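Tyrosine-protein kinase receptor torso (Bombyx mori, PDB 5AOQ) is a receptor tyrosine kinase, represented here by its extracellular part, that binds prothoracicotropic hormone, stimulates MAPK signalling to ERK and takes part in initiating metamorphosis. Local coordinates at residues Y16-L22 with M88-N92; L26-C31 with C46-F50; S79-F85 with F98-N104. The contacts are given in a common frame with arbitrary orientation. Residue numbers count along the deposited sequence, not the author numbering.

Contact 1: residues Y16-L22 with M88-N92; sequences YPPAPGL and MEHDN
Residues 16-19 run extended before the chain turns into a short helix at Pro20, with Ala19 as its N-cap and Leu22 N bonded to Ala19 O at 3.1 Å. Residues 88-92 leave the end of strand 83-88 and curl into a loop in which Asn92 adopts positive phi and psi (56°/70°). CA atoms lie 5.5 Å apart at Tyr16-Met88 and 7.7 Å at Ala19-Asn92; no hydrogen bond crosses. Met88 (chi1 -88°, chi2 -65°, chi3 150°) extends along the proline-rich backbone: its CB sits 3.1 Å from Tyr16 O, SD 3.5 Å from Pro17 O and CE 3.4 Å from Ala19 N. The N-terminal segment packs across the ends of the two inner strands, 83-88 and 118-124, of the sheet of the first FN3 domain, where Tyr16 O also accepts from Trp121 NE1. Tyr16, chi1 m, lays its ring along the loop, CD1 3.3 Å from His90 N, while its OH bonds to Glu117. At the other end, Leu22 CD1 approaches Asn92 CB to 3.5 Å, and Leu22 also packs on Leu43 of the second subunit.

Contact 2: residues L26-C31 with C46-F50; sequences LEQDVC and CKTNF
Leu26 leads into the helix that spans 27-31 and runs on to 38, its O accepting from Val30 N at 2.9 Å; residues 46-50 pass alongside without regular structure, CA atoms 6.2 Å apart at Glu27-Thr48 and 5.8 Å at Cys31-Cys46. Leu26 CB meets Phe50 CZ at 4.0 Å. Glu27 (chi1 m, chi2 t) lays its side chain along residues 48-50, its CG 3.5 Å from Phe50 CD2 at the ring edge and its CD 3.2 Å from Thr48 O, a contact of acceptors without a hydrogen bond. One turn on, Val30 (chi1 t) divides its methyls: CG1 lies 4.0 Å from Thr48 CG2, and CG2 4.0 Å from Phe50 CZ. Cys31 (chi1 m) closes a disulfide with Cys46 (chi1 t), SG-SG 2.0 Å and chi3 -83°, a covalent staple between helix and returning loop within the first FN3 domain. Thr48 OG1 bonds to Gly129 O. The helix start rests on the hairpin: Asp29 touches Phe98 of strand 98-101, and Leu26 just before it packs on Phe98 and Ile86 of strand 83-88, while Phe50 packs on Leu84; Tyr25 of the second subunit packs against both cysteines.

Contact 3: residues S79-F85 with F98-N104; sequences SEHWQLF and FTLIEPN
Leu84 and Leu100 form the apolar centre as an antiparallel non-hydrogen-bonded pair, CA atoms 4.6 Å apart, with Leu84 CD1 3.5 Å from Leu100 CD2 and 3.9 Å from Phe98 CD2. Leu84 takes chi1 t and chi2 p, Leu100 chi1 m and chi2 t. The face bearing these two leucines lies under helix 27-38, whose Ser33 touches Leu100. On the opposite face, Phe85 (chi1 m) brings CE1 to 3.5 Å from Ile101 CD1 and CB to 3.7 Å from Thr99 CG2; Phe74 of strand 71-75 packs against all three residues.

Strands 83-85 and 98-101 run at 164°, their axes 4.7 Å apart. Two hydrogen-bonded pairs flank the leucines: Gln83 N to Ile101 O is 2.9 Å and Ile101 N to Gln83 O 2.7 Å, while Phe85 N to Thr99 O and Thr99 N to Phe85 O are each 2.8 Å.

Next to Gln83, Trp82 (chi1 -89°, chi2 85°) swings its indole across residues 100-103. Pro103 CD lies 3.5 Å from the centroid of the Trp82 five-membered ring and Glu102 CA 3.8 Å from that of the Trp82 six-membered ring, both CH-pi contacts over the face. At the polar end, Asn104 N donates to Ser79 O at 2.9 Å, and Ser79 OG accepts from His81 N at 3.2 Å in an ST turn.

The result is a beta hairpin at one edge of the antiparallel sheet of the first FN3 domain, 98-101 being outermost within this chain; the Thr99 side chain is about 10 Å from that of Lys204 of the second FN3 domain, a residue implicated in binding prothoracicotropic hormone.

Overall arrangement
All three contacts belong to the N-terminal part of the ectodomain, around the first FN3 domain. Along the chain, contact 2 is nested within the loop closed by contact 1 and ends before contact 3 begins, whereas contacts 1 and 3 alternate. Strand 83-88 links the latter two, which have centres about 20 Å apart: residues 79-85 enter it and 88-92 leave it. Contact 2 lies about 14 Å from contact 3 and 17 Å from contact 1, centre to centre. It touches both, through Asp29 CB to Phe98 CZ (3.4 Å) and Phe50 O to Pro20 CB (3.6 Å). Helix 27-38 and the loop 46-50 thus lie between the hairpin and the N-terminal segment, and contacts 1 and 2 both touch the second receptor subunit.

Contact 1: residues Y16-L22 with M88-N92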
loop_
_atom_site.group_PDB
_atom_site.type_symbol
_atom_site.label_atom_id
_atom_site.label_comp_id
_atom_site.label_asym_id
_atom_site.label_seq_id
_atom_site.Cartn_x
_atom_site.Cartn_y
_atom_site.Cartn_z
ATOM N N TYR A 16 -16.682 -29.339 5.330
ATOM C CA TYR A 16 -16.542 -28.182 6.211
ATOM C C TYR A 16 -17.697 -27.201 6.022
ATOM O O TYR A 16 -17.636 -26.327 5.159
ATOM C CB TYR A 16 -15.201 -27.493 5.952
ATOM C CG TYR A 16 -14.043 -28.462 5.890
ATOM C CD1 TYR A 16 -13.453 -28.945 7.049
ATOM C CD2 TYR A 16 -13.553 -28.912 4.671
ATOM C CE1 TYR A 16 -12.398 -29.839 6.996
ATOM C CE2 TYR A 16 -12.500 -29.803 4.608
ATOM C CZ TYR A 16 -11.927 -30.265 5.772
ATOM O OH TYR A 16 -10.879 -31.154 5.714
ATOM N N PRO A 17 -18.763 -27.347 6.829
ATOM C CA PRO A 17 -19.937 -26.481 6.673
ATOM C C PRO A 17 -19.659 -25.019 7.028
ATOM O O PRO A 17 -18.722 -24.751 7.779
ATOM C CB PRO A 17 -20.956 -27.082 7.652
ATOM C CG PRO A 17 -20.453 -28.447 7.968
ATOM C CD PRO A 17 -18.969 -28.364 7.874
ATOM N N PRO A 18 -20.463 -24.084 6.491
ATOM C CA PRO A 18 -20.291 -22.657 6.781
ATOM C C PRO A 18 -20.419 -22.326 8.264
ATOM O O PRO A 18 -21.185 -22.975 8.975
ATOM C CB PRO A 18 -21.420 -21.996 5.983
ATOM C CG PRO A 18 -21.753 -22.960 4.917
ATOM C CD PRO A 18 -21.540 -24.312 5.512
ATOM N N ALA A 19 -19.673 -21.321 8.712
ATOM C CA ALA A 19 -19.702 -20.882 10.102
ATOM C C ALA A 19 -20.264 -19.463 10.176
ATOM O O ALA A 19 -19.551 -18.502 9.896
ATOM C CB ALA A 19 -18.311 -20.940 10.707
ATOM N N PRO A 20 -21.549 -19.325 10.554
ATOM C CA PRO A 20 -22.170 -17.996 10.602
ATOM C C PRO A 20 -21.531 -17.086 11.642
ATOM O O PRO A 20 -21.472 -15.871 11.441
ATOM C CB PRO A 20 -23.628 -18.299 10.972
ATOM C CG PRO A 20 -23.828 -19.737 10.642
ATOM C CD PRO A 20 -22.513 -20.388 10.887
ATOM N N GLY A 21 -21.045 -17.674 12.730
ATOM C CA GLY A 21 -20.433 -16.913 13.803
ATOM C C GLY A 21 -19.199 -16.164 13.340
ATOM O O GLY A 21 -18.791 -15.180 13.960
ATOM N N LEU A 22 -18.611 -16.636 12.245
ATOM C CA LEU A 22 -17.434 -16.010 11.655
ATOM C C LEU A 22 -17.801 -15.300 10.355
ATOM O O LEU A 22 -17.363 -14.179 10.106
ATOM C CB LEU A 22 -16.356 -17.057 11.403
ATOM C CG LEU A 22 -15.901 -17.825 12.643
ATOM C CD1 LEU A 22 -15.051 -19.004 12.235
ATOM C CD2 LEU A 22 -15.139 -16.926 13.595
ATOM N N MET A 88 -14.078 -22.892 3.307
ATOM C CA MET A 88 -14.358 -23.360 4.662
ATOM C C MET A 88 -13.381 -24.417 5.155
ATOM O O MET A 88 -13.109 -25.402 4.469
ATOM C CB MET A 88 -15.780 -23.911 4.739
ATOM C CG MET A 88 -16.809 -22.853 5.062
ATOM S SD MET A 88 -16.544 -22.172 6.709
ATOM C CE MET A 88 -17.170 -20.513 6.484
ATOM N N GLU A 89 -12.884 -24.191 6.369
ATOM C CA GLU A 89 -11.926 -25.067 7.032
ATOM C C GLU A 89 -12.584 -25.711 8.258
ATOM O O GLU A 89 -13.700 -25.348 8.626
ATOM C CB GLU A 89 -10.677 -24.253 7.410
ATOM C CG GLU A 89 -9.838 -24.785 8.565
ATOM C CD GLU A 89 -8.636 -23.915 8.863
ATOM O OE1 GLU A 89 -8.510 -22.835 8.250
ATOM O OE2 GLU A 89 -7.811 -24.315 9.713
ATOM N N HIS A 90 -11.906 -26.676 8.876
ATOM C CA HIS A 90 -12.392 -27.307 10.101
ATOM C C HIS A 90 -12.206 -26.424 11.334
ATOM O O HIS A 90 -13.158 -26.164 12.072
ATOM C CB HIS A 90 -11.681 -28.641 10.330
ATOM C CG HIS A 90 -11.945 -29.242 11.675
ATOM N ND1 HIS A 90 -11.179 -28.953 12.784
ATOM C CD2 HIS A 90 -12.894 -30.114 12.092
ATOM C CE1 HIS A 90 -11.643 -29.623 13.824
ATOM N NE2 HIS A 90 -12.684 -30.335 13.431
ATOM N N ASP A 91 -10.974 -25.975 11.553
ATOM C CA ASP A 91 -10.627 -25.203 12.742
ATOM C C ASP A 91 -11.461 -23.931 12.844
ATOM O O ASP A 91 -12.075 -23.668 13.878
ATOM C CB ASP A 91 -9.138 -24.849 12.734
ATOM C CG ASP A 91 -8.247 -26.077 12.684
ATOM O OD1 ASP A 91 -8.570 -27.079 13.357
ATOM O OD2 ASP A 91 -7.222 -26.041 11.969
ATOM N N ASN A 92 -11.471 -23.143 11.771
ATOM C CA ASN A 92 -12.259 -21.915 11.716
ATOM C C ASN A 92 -11.929 -20.951 12.848
ATOM O O ASN A 92 -12.735 -20.754 13.758
ATOM C CB ASN A 92 -13.755 -22.240 11.750
ATOM C CG ASN A 92 -14.217 -22.998 10.526
ATOM O OD1 ASN A 92 -13.782 -22.721 9.409
ATOM N ND2 ASN A 92 -15.116 -23.956 10.730
#

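Contact 2: residues L26-C31 with C46-F50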
loop_
_atom_site.group_PDB
_atom_site.type_symbol
_atom_site.label_atom_id
_atom_site.label_comp_id
_atom_site.label_asym_id
_atom_site.label_seq_id
_atom_site.Cartn_x
_atom_site.Cartn_y
_atom_site.Cartn_z
ATOM N N LEU A 26 -18.159 -10.802 7.392
ATOM C CA LEU A 26 -17.968 -10.450 5.988
ATOM C C LEU A 26 -19.040 -9.470 5.508
ATOM O O LEU A 26 -19.020 -9.018 4.358
ATOM C CB LEU A 26 -17.980 -11.707 5.117
ATOM C CG LEU A 26 -16.999 -12.809 5.525
ATOM C CD1 LEU A 26 -17.072 -13.974 4.548
ATOM C CD2 LEU A 26 -15.575 -12.274 5.623
ATOM N N GLU A 27 -19.968 -9.136 6.399
ATOM C CA GLU A 27 -21.098 -8.286 6.045
ATOM C C GLU A 27 -20.641 -6.902 5.599
ATOM O O GLU A 27 -21.230 -6.321 4.690
ATOM C CB GLU A 27 -22.068 -8.167 7.222
ATOM C CG GLU A 27 -22.781 -9.469 7.561
ATOM C CD GLU A 27 -23.743 -9.327 8.727
ATOM O OE1 GLU A 27 -23.965 -8.186 9.182
ATOM O OE2 GLU A 27 -24.280 -10.360 9.184
ATOM N N GLN A 28 -19.593 -6.379 6.227
ATOM C CA GLN A 28 -19.047 -5.086 5.829
ATOM C C GLN A 28 -18.574 -5.154 4.381
ATOM O O GLN A 28 -18.940 -4.319 3.558
ATOM C CB GLN A 28 -17.889 -4.668 6.741
ATOM C CG GLN A 28 -17.269 -3.321 6.372
ATOM C CD GLN A 28 -16.052 -2.979 7.211
ATOM O OE1 GLN A 28 -15.882 -3.487 8.319
ATOM N NE2 GLN A 28 -15.198 -2.108 6.685
ATOM N N ASP A 29 -17.766 -6.165 4.082
ATOM C CA ASP A 29 -17.245 -6.373 2.736
ATOM C C ASP A 29 -18.378 -6.487 1.721
ATOM O O ASP A 29 -18.417 -5.752 0.726
ATOM C CB ASP A 29 -16.379 -7.632 2.692
ATOM C CG ASP A 29 -15.170 -7.544 3.608
ATOM O OD1 ASP A 29 -14.471 -6.510 3.581
ATOM O OD2 ASP A 29 -14.923 -8.512 4.357
ATOM N N VAL A 30 -19.304 -7.403 1.985
ATOM C CA VAL A 30 -20.418 -7.649 1.072
ATOM C C VAL A 30 -21.275 -6.397 0.905
ATOM O O VAL A 30 -21.729 -6.094 -0.197
ATOM C CB VAL A 30 -21.306 -8.817 1.560
ATOM C CG1 VAL A 30 -22.529 -8.987 0.655
ATOM C CG2 VAL A 30 -20.505 -10.107 1.609
ATOM N N CYS A 31 -21.492 -5.673 1.996
ATOM C CA CYS A 31 -22.351 -4.498 1.955
ATOM C C CYS A 31 -21.681 -3.342 1.222
ATOM O O CYS A 31 -22.338 -2.612 0.482
ATOM C CB CYS A 31 -22.740 -4.064 3.367
ATOM S SG CYS A 31 -23.959 -5.135 4.159
ATOM N N CYS A 46 -28.440 -2.210 3.839
ATOM C CA CYS A 46 -27.890 -3.513 3.498
ATOM C C CYS A 46 -28.407 -4.536 4.499
ATOM O O CYS A 46 -28.032 -4.505 5.672
ATOM C CB CYS A 46 -26.365 -3.476 3.495
ATOM S SG CYS A 46 -25.566 -4.989 2.930
ATOM N N LYS A 47 -29.266 -5.436 4.037
ATOM C CA LYS A 47 -29.859 -6.456 4.894
ATOM C C LYS A 47 -29.186 -7.811 4.710
ATOM O O LYS A 47 -29.848 -8.849 4.688
ATOM C CB LYS A 47 -31.363 -6.551 4.637
ATOM C CG LYS A 47 -32.064 -5.194 4.644
ATOM C CD LYS A 47 -31.849 -4.468 5.975
ATOM C CE LYS A 47 -32.432 -3.067 5.968
ATOM N NZ LYS A 47 -32.222 -2.377 7.273
ATOM N N THR A 48 -27.863 -7.788 4.579
ATOM C CA THR A 48 -27.086 -9.013 4.477
ATOM C C THR A 48 -26.863 -9.597 5.867
ATOM O O THR A 48 -26.248 -8.968 6.729
ATOM C CB THR A 48 -25.718 -8.772 3.806
ATOM O OG1 THR A 48 -25.903 -8.098 2.555
ATOM C CG2 THR A 48 -24.989 -10.090 3.572
ATOM N N ASN A 49 -27.376 -10.807 6.067
ATOM C CA ASN A 49 -27.296 -11.502 7.346
ATOM C C ASN A 49 -26.822 -12.937 7.144
ATOM O O ASN A 49 -27.524 -13.752 6.547
ATOM C CB ASN A 49 -28.662 -11.482 8.041
ATOM C CG ASN A 49 -28.575 -11.813 9.518
ATOM O OD1 ASN A 49 -27.751 -12.622 9.941
ATOM N ND2 ASN A 49 -29.439 -11.190 10.313
ATOM N N PHE A 50 -25.628 -13.242 7.642
ATOM C CA PHE A 50 -25.057 -14.577 7.492
ATOM C C PHE A 50 -25.602 -15.557 8.525
ATOM O O PHE A 50 -25.516 -16.772 8.342
ATOM C CB PHE A 50 -23.533 -14.522 7.600
ATOM C CG PHE A 50 -22.856 -14.002 6.368
ATOM C CD1 PHE A 50 -22.495 -14.866 5.349
ATOM C CD2 PHE A 50 -22.576 -12.654 6.226
ATOM C CE1 PHE A 50 -21.869 -14.397 4.214
ATOM C CE2 PHE A 50 -21.950 -12.179 5.091
ATOM C CZ PHE A 50 -21.597 -13.052 4.085
#

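Contact 3: residues S79-F85 with F98-N104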
loop_
_atom_site.group_PDB
_atom_site.type_symbol
_atom_site.label_atom_id
_atom_site.label_comp_id
_atom_site.label_asym_id
_atom_site.label_seq_id
_atom_site.Cartn_x
_atom_site.Cartn_y
_atom_site.Cartn_z
ATOM N N SER A 79 -24.899 -15.727 -13.912
ATOM C CA SER A 79 -26.084 -15.407 -13.124
ATOM C C SER A 79 -26.421 -13.925 -13.191
ATOM O O SER A 79 -25.534 -13.071 -13.222
ATOM C CB SER A 79 -25.880 -15.822 -11.666
ATOM O OG SER A 79 -26.995 -15.456 -10.876
ATOM N N GLU A 80 -27.717 -13.634 -13.215
ATOM C CA GLU A 80 -28.207 -12.261 -13.231
ATOM C C GLU A 80 -27.905 -11.553 -11.915
ATOM O O GLU A 80 -27.813 -10.326 -11.868
ATOM C CB GLU A 80 -29.711 -12.244 -13.510
ATOM C CG GLU A 80 -30.540 -13.013 -12.492
ATOM C CD GLU A 80 -32.017 -13.026 -12.828
ATOM O OE1 GLU A 80 -32.395 -12.465 -13.879
ATOM O OE2 GLU A 80 -32.803 -13.601 -12.045
ATOM N N HIS A 81 -27.752 -12.335 -10.849
ATOM C CA HIS A 81 -27.497 -11.790 -9.519
ATOM C C HIS A 81 -26.015 -11.841 -9.172
ATOM O O HIS A 81 -25.234 -12.523 -9.837
ATOM C CB HIS A 81 -28.288 -12.563 -8.460
ATOM C CG HIS A 81 -29.709 -12.837 -8.840
ATOM N ND1 HIS A 81 -30.679 -11.859 -8.855
ATOM C CD2 HIS A 81 -30.328 -13.985 -9.206
ATOM C CE1 HIS A 81 -31.833 -12.390 -9.222
ATOM N NE2 HIS A 81 -31.646 -13.679 -9.441
ATOM N N TRP A 82 -25.634 -11.112 -8.127
ATOM C CA TRP A 82 -24.290 -11.213 -7.574
ATOM C C TRP A 82 -24.077 -12.616 -7.031
ATOM O O TRP A 82 -25.043 -13.301 -6.690
ATOM C CB TRP A 82 -24.079 -10.188 -6.461
ATOM C CG TRP A 82 -23.576 -8.867 -6.928
ATOM C CD1 TRP A 82 -24.320 -7.827 -7.400
ATOM C CD2 TRP A 82 -22.214 -8.432 -6.956
ATOM N NE1 TRP A 82 -23.504 -6.772 -7.726
ATOM C CE2 TRP A 82 -22.206 -7.119 -7.462
ATOM C CE3 TRP A 82 -20.999 -9.028 -6.603
ATOM C CZ2 TRP A 82 -21.029 -6.391 -7.627
ATOM C CZ3 TRP A 82 -19.833 -8.303 -6.767
ATOM C CH2 TRP A 82 -19.857 -6.999 -7.275
ATOM N N GLN A 83 -22.822 -13.047 -6.955
ATOM C CA GLN A 83 -22.512 -14.336 -6.343
ATOM C C GLN A 83 -21.407 -14.217 -5.300
ATOM O O GLN A 83 -20.363 -13.618 -5.555
ATOM C CB GLN A 83 -22.115 -15.354 -7.412
ATOM C CG GLN A 83 -23.183 -15.595 -8.468
ATOM C CD GLN A 83 -22.807 -16.701 -9.432
ATOM O OE1 GLN A 83 -22.832 -16.517 -10.649
ATOM N NE2 GLN A 83 -22.462 -17.864 -8.892
ATOM N N LEU A 84 -21.652 -14.800 -4.129
ATOM C CA LEU A 84 -20.677 -14.831 -3.044
ATOM C C LEU A 84 -20.103 -16.228 -2.881
ATOM O O LEU A 84 -20.832 -17.220 -2.928
ATOM C CB LEU A 84 -21.315 -14.368 -1.731
ATOM C CG LEU A 84 -20.465 -14.520 -0.465
ATOM C CD1 LEU A 84 -19.186 -13.700 -0.546
ATOM C CD2 LEU A 84 -21.275 -14.120 0.756
ATOM N N PHE A 85 -18.786 -16.291 -2.697
ATOM C CA PHE A 85 -18.079 -17.555 -2.526
ATOM C C PHE A 85 -17.162 -17.510 -1.317
ATOM O O PHE A 85 -16.513 -16.493 -1.067
ATOM C CB PHE A 85 -17.274 -17.883 -3.780
ATOM C CG PHE A 85 -18.111 -17.981 -5.011
ATOM C CD1 PHE A 85 -18.500 -16.837 -5.686
ATOM C CD2 PHE A 85 -18.533 -19.208 -5.482
ATOM C CE1 PHE A 85 -19.281 -16.918 -6.812
ATOM C CE2 PHE A 85 -19.314 -19.292 -6.610
ATOM C CZ PHE A 85 -19.692 -18.146 -7.272
ATOM N N PHE A 98 -12.868 -15.288 1.024
ATOM C CA PHE A 98 -14.084 -15.164 0.232
ATOM C C PHE A 98 -13.866 -14.359 -1.040
ATOM O O PHE A 98 -12.852 -13.675 -1.188
ATOM C CB PHE A 98 -15.185 -14.505 1.063
ATOM C CG PHE A 98 -15.026 -13.017 1.196
ATOM C CD1 PHE A 98 -14.209 -12.482 2.176
ATOM C CD2 PHE A 98 -15.686 -12.155 0.335
ATOM C CE1 PHE A 98 -14.056 -11.114 2.300
ATOM C CE2 PHE A 98 -15.535 -10.787 0.452
ATOM C CZ PHE A 98 -14.719 -10.266 1.437
ATOM N N THR A 99 -14.824 -14.449 -1.958
ATOM C CA THR A 99 -14.812 -13.619 -3.159
ATOM C C THR A 99 -16.226 -13.396 -3.686
ATOM O O THR A 99 -17.097 -14.262 -3.563
ATOM C CB THR A 99 -13.947 -14.235 -4.277
ATOM O OG1 THR A 99 -13.884 -13.329 -5.386
ATOM C CG2 THR A 99 -14.517 -15.567 -4.744
ATOM N N LEU A 100 -16.439 -12.216 -4.261
ATOM C CA LEU A 100 -17.735 -11.819 -4.802
ATOM C C LEU A 100 -17.709 -11.693 -6.319
ATOM O O LEU A 100 -17.116 -10.760 -6.858
ATOM C CB LEU A 100 -18.174 -10.495 -4.183
ATOM C CG LEU A 100 -18.747 -10.596 -2.774
ATOM C CD1 LEU A 100 -18.784 -9.232 -2.141
ATOM C CD2 LEU A 100 -20.145 -11.189 -2.819
ATOM N N ILE A 101 -18.354 -12.632 -7.005
ATOM C CA ILE A 101 -18.446 -12.575 -8.457
ATOM C C ILE A 101 -19.588 -11.658 -8.887
ATOM O O ILE A 101 -20.752 -11.868 -8.528
ATOM C CB ILE A 101 -18.634 -13.980 -9.072
ATOM C CG1 ILE A 101 -17.345 -14.789 -8.897
ATOM C CG2 ILE A 101 -19.026 -13.881 -10.554
ATOM C CD1 ILE A 101 -17.338 -16.148 -9.570
ATOM N N GLU A 102 -19.221 -10.630 -9.645
ATOM C CA GLU A 102 -20.165 -9.699 -10.247
ATOM C C GLU A 102 -21.073 -10.433 -11.235
ATOM O O GLU A 102 -20.625 -11.373 -11.893
ATOM C CB GLU A 102 -19.399 -8.573 -10.951
ATOM C CG GLU A 102 -20.257 -7.447 -11.506
ATOM C CD GLU A 102 -19.437 -6.394 -12.230
ATOM O OE1 GLU A 102 -18.192 -6.446 -12.147
ATOM O OE2 GLU A 102 -20.040 -5.515 -12.882
ATOM N N PRO A 103 -22.351 -10.019 -11.340
ATOM C CA PRO A 103 -23.274 -10.688 -12.269
ATOM C C PRO A 103 -22.753 -10.769 -13.703
ATOM O O PRO A 103 -21.890 -9.980 -14.088
ATOM C CB PRO A 103 -24.539 -9.816 -12.200
ATOM C CG PRO A 103 -24.128 -8.555 -11.504
ATOM C CD PRO A 103 -23.038 -8.964 -10.578
ATOM N N ASN A 104 -23.266 -11.738 -14.458
ATOM C CA ASN A 104 -22.877 -11.987 -15.850
ATOM C C ASN A 104 -21.452 -12.529 -15.992
ATOM O O ASN A 104 -21.203 -13.394 -16.832
ATOM C CB ASN A 104 -23.036 -10.718 -16.694
ATOM C CG ASN A 104 -24.455 -10.185 -16.680
ATOM O OD1 ASN A 104 -25.275 -10.555 -17.520
ATOM N ND2 ASN A 104 -24.753 -9.313 -15.724
#